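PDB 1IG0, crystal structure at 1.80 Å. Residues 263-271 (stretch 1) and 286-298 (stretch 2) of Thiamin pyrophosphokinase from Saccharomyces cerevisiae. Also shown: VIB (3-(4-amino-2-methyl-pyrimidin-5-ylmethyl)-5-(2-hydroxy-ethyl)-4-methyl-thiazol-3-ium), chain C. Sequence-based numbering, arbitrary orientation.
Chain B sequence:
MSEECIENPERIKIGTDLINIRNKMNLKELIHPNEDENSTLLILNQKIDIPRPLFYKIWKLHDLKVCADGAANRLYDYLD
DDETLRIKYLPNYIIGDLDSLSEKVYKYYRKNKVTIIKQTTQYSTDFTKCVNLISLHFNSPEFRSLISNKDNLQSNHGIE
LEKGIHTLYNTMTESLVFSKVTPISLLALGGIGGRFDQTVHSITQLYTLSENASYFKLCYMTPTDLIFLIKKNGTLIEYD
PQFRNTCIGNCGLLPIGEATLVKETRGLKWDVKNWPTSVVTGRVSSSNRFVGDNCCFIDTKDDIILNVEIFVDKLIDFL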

# COMPACT_ATOMS: atom_id res chain seq x y z
N LYS B 263 9.23 20.89 -6.93
CA LYS B 263 9.90 22.15 -7.18
C LYS B 263 11.09 22.37 -6.27
O LYS B 263 12.16 22.80 -6.71
CB LYS B 263 8.91 23.31 -7.03
CG LYS B 263 9.54 24.67 -7.25
CD LYS B 263 8.50 25.77 -7.38
CE LYS B 263 9.17 27.11 -7.65
NZ LYS B 263 10.15 27.00 -8.76
N GLU B 264 10.91 22.07 -4.99
CA GLU B 264 11.98 22.24 -4.02
C GLU B 264 11.63 21.72 -2.63
O GLU B 264 10.48 21.76 -2.20
CB GLU B 264 12.35 23.72 -3.91
CG GLU B 264 13.11 24.09 -2.64
CD GLU B 264 13.40 25.57 -2.53
OE1 GLU B 264 12.48 26.38 -2.81
OE2 GLU B 264 14.53 25.94 -2.16
N THR B 265 12.65 21.21 -1.95
CA THR B 265 12.51 20.72 -0.59
C THR B 265 13.69 21.27 0.19
O THR B 265 14.78 21.45 -0.37
CB THR B 265 12.54 19.18 -0.49
OG1 THR B 265 13.84 18.70 -0.85
CG2 THR B 265 11.49 18.58 -1.41
N ARG B 266 13.47 21.55 1.46
CA ARG B 266 14.52 22.06 2.34
C ARG B 266 14.32 21.35 3.67
O ARG B 266 13.24 21.42 4.25
CB ARG B 266 14.38 23.58 2.54
CG ARG B 266 14.61 24.41 1.29
CD ARG B 266 14.54 25.90 1.62
NE ARG B 266 14.84 26.74 0.46
CZ ARG B 266 14.88 28.07 0.49
NH1 ARG B 266 14.65 28.73 1.63
NH2 ARG B 266 15.16 28.76 -0.61
N GLY B 267 15.35 20.66 4.14
CA GLY B 267 15.22 19.98 5.42
C GLY B 267 15.13 18.47 5.34
O GLY B 267 14.81 17.82 6.33
N LEU B 268 15.39 17.90 4.16
CA LEU B 268 15.37 16.45 3.99
C LEU B 268 16.81 16.00 3.77
O LEU B 268 17.60 16.72 3.14
CB LEU B 268 14.52 16.07 2.77
CG LEU B 268 13.00 16.30 2.82
CD1 LEU B 268 12.39 15.97 1.46
CD2 LEU B 268 12.38 15.43 3.91
N LYS B 269 17.16 14.83 4.29
CA LYS B 269 18.52 14.30 4.14
C LYS B 269 18.94 14.45 2.69
O LYS B 269 20.10 14.76 2.40
CB LYS B 269 18.56 12.83 4.55
CG LYS B 269 19.93 12.18 4.39
CD LYS B 269 21.00 12.83 5.26
CE LYS B 269 22.33 12.11 5.08
NZ LYS B 269 23.42 12.74 5.88
N TRP B 270 17.99 14.23 1.79
CA TRP B 270 18.23 14.37 0.36
C TRP B 270 17.23 15.40 -0.17
O TRP B 270 16.06 15.08 -0.41
CB TRP B 270 18.03 13.03 -0.35
CG TRP B 270 19.15 12.06 -0.08
CD1 TRP B 270 20.34 11.98 -0.75
CD2 TRP B 270 19.19 11.06 0.94
NE1 TRP B 270 21.12 10.98 -0.20
CE2 TRP B 270 20.44 10.40 0.84
CE3 TRP B 270 18.29 10.65 1.94
CZ2 TRP B 270 20.81 9.36 1.69
CZ3 TRP B 270 18.66 9.61 2.79
CH2 TRP B 270 19.91 8.98 2.66
N ASP B 271 17.68 16.64 -0.31
CA ASP B 271 16.83 17.72 -0.81
C ASP B 271 16.91 17.77 -2.33
O ASP B 271 17.97 17.54 -2.91
CB ASP B 271 17.25 19.07 -0.23
CG ASP B 271 16.66 19.33 1.14
OD1 ASP B 271 15.51 18.91 1.38
OD2 ASP B 271 17.33 19.98 1.96
N SER B 286 12.11 7.67 -1.62
CA SER B 286 11.77 6.75 -0.55
C SER B 286 12.96 6.65 0.39
O SER B 286 14.09 6.91 -0.01
CB SER B 286 11.44 5.36 -1.12
OG SER B 286 12.53 4.81 -1.82
N SER B 287 12.70 6.28 1.64
CA SER B 287 13.76 6.17 2.63
C SER B 287 14.48 7.49 2.86
O SER B 287 15.69 7.52 3.10
CB SER B 287 14.77 5.09 2.23
OG SER B 287 14.20 3.80 2.31
N ASN B 288 13.75 8.59 2.76
CA ASN B 288 14.34 9.90 3.00
C ASN B 288 14.15 10.11 4.50
O ASN B 288 13.65 9.22 5.19
CB ASN B 288 13.60 10.99 2.22
CG ASN B 288 14.49 12.17 1.87
OD1 ASN B 288 15.35 12.58 2.65
ND2 ASN B 288 14.28 12.73 0.68
N ARG B 289 14.56 11.26 5.01
CA ARG B 289 14.40 11.53 6.44
C ARG B 289 14.57 13.02 6.70
O ARG B 289 15.24 13.72 5.95
CB ARG B 289 15.43 10.73 7.25
CG ARG B 289 16.82 11.34 7.25
CD ARG B 289 17.83 10.46 7.96
NE ARG B 289 18.15 9.28 7.16
CZ ARG B 289 19.39 8.90 6.86
NH1 ARG B 289 20.43 9.60 7.29
NH2 ARG B 289 19.59 7.80 6.14
N PHE B 290 13.95 13.50 7.78
CA PHE B 290 14.05 14.90 8.15
C PHE B 290 15.43 15.21 8.73
O PHE B 290 15.97 14.42 9.52
CB PHE B 290 13.00 15.25 9.21
CG PHE B 290 11.58 15.08 8.75
CD1 PHE B 290 10.63 14.53 9.61
CD2 PHE B 290 11.17 15.49 7.49
CE1 PHE B 290 9.30 14.40 9.22
CE2 PHE B 290 9.84 15.36 7.08
CZ PHE B 290 8.91 14.81 7.95
N VAL B 291 16.01 16.34 8.34
CA VAL B 291 17.31 16.75 8.86
C VAL B 291 17.18 18.16 9.40
O VAL B 291 18.07 18.65 10.10
CB VAL B 291 18.42 16.70 7.79
CG1 VAL B 291 18.65 15.26 7.37
CG2 VAL B 291 18.05 17.57 6.60
N GLY B 292 16.08 18.82 9.07
CA GLY B 292 15.85 20.16 9.56
C GLY B 292 15.65 20.08 11.06
O GLY B 292 14.90 19.23 11.54
N ASP B 293 16.33 20.94 11.81
CA ASP B 293 16.23 20.95 13.26
C ASP B 293 14.80 20.88 13.78
O ASP B 293 14.48 20.03 14.61
CB ASP B 293 16.88 22.22 13.83
CG ASP B 293 18.35 22.06 14.09
OD1 ASP B 293 19.00 23.08 14.42
OD2 ASP B 293 18.87 20.93 14.00
N ASN B 294 13.94 21.76 13.27
CA ASN B 294 12.56 21.81 13.73
C ASN B 294 11.50 21.86 12.63
O ASN B 294 10.31 21.96 12.92
CB ASN B 294 12.37 23.04 14.62
CG ASN B 294 12.70 24.33 13.89
OD1 ASN B 294 13.87 24.66 13.68
ND2 ASN B 294 11.67 25.05 13.48
N CYS B 295 11.92 21.81 11.37
CA CYS B 295 10.95 21.85 10.28
C CYS B 295 11.52 21.45 8.92
O CYS B 295 12.72 21.53 8.69
CB CYS B 295 10.32 23.25 10.18
SG CYS B 295 11.48 24.59 9.85
N CYS B 296 10.62 21.02 8.04
CA CYS B 296 10.97 20.60 6.70
C CYS B 296 10.01 21.25 5.71
O CYS B 296 8.80 21.30 5.96
CB CYS B 296 10.87 19.07 6.59
SG CYS B 296 11.16 18.42 4.94
N PHE B 297 10.54 21.75 4.60
CA PHE B 297 9.73 22.42 3.59
C PHE B 297 9.64 21.58 2.32
O PHE B 297 10.66 21.14 1.80
CB PHE B 297 10.32 23.79 3.27
CG PHE B 297 9.57 24.55 2.21
CD1 PHE B 297 8.29 25.04 2.47
CD2 PHE B 297 10.15 24.80 0.97
CE1 PHE B 297 7.59 25.76 1.49
CE2 PHE B 297 9.46 25.52 -0.01
CZ PHE B 297 8.18 26.00 0.25
N ILE B 298 8.43 21.37 1.84
CA ILE B 298 8.21 20.60 0.62
C ILE B 298 7.30 21.38 -0.32
O ILE B 298 6.17 21.72 0.04
CB ILE B 298 7.57 19.22 0.92
CG1 ILE B 298 8.53 18.39 1.77
CG2 ILE B 298 7.24 18.50 -0.38
CD1 ILE B 298 7.96 17.07 2.25
CM2 VIB C . 15.77 12.10 -3.76
N4A VIB C . 19.18 8.86 -2.20
CM4 VIB C . 18.41 5.81 1.82
O1 VIB C . 16.09 2.11 0.01
C7 VIB C . 17.03 2.22 1.09
C6 VIB C . 18.29 2.98 0.61
C2 VIB C . 17.13 6.03 -1.54
S1 VIB C . 17.24 4.26 -1.80
C5 VIB C . 17.87 4.27 -0.11
C4 VIB C . 17.91 5.52 0.41
N3 VIB C . 17.51 6.43 -0.41
C7A VIB C . 17.45 7.88 -0.08
C4A VIB C . 17.89 9.42 -2.05
N3A VIB C . 17.48 10.44 -2.94
C2A VIB C . 16.21 11.02 -2.81
N1A VIB C . 15.34 10.57 -1.79
C6A VIB C . 15.75 9.55 -0.91
C5A VIB C . 17.03 8.97 -1.03

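The two stretches meet mainly through their backbones, an antiparallel strand pair that gives way to a looser run of hydrogen bonds sealed by side chains. Strands 263-266 and 295-298 run antiparallel, and Arg-266 and Phe-297 form the hydrogen-bonded pair: Arg-266 N donates to Phe-297 O (2.9 Å), and Phe-297 N returns a nearly straight bond to Arg-266 O (2.7 Å). Their side chains share one sheet face, where Glu-264 OE2 accepts a hydrogen bond from Arg-266 NE (2.8 Å), part of a salt bridge within stretch 1.

The strand ends at Arg-266, and Gly-267 begins the turn. Its positive phi suits glycine, and a CB on Gly-267 would lie only 3.0 Å from Cys-295 O. Gly-267 O accepts from Val-291 N (2.8 Å) and Gly-292 N (3.2 Å). Beyond it, Lys-269 N binds Arg-289 O (2.8 Å). Leu-268 supplies the greasy contact, its CD2 lying 3.4 Å from Cys-296 SG and 3.8 Å from Phe-290 CD2.

Asn-288 suits its place because its amide both accepts and donates: OD1 takes Trp-270 N (3.2 Å), while ND2 gives to Trp-270 O (3.1 Å), so one side chain mimics a backbone partner. The Trp-270 indole presents its edge to Arg-289 NH2 and one face to the amino nitrogen N4A of the bound thiamin.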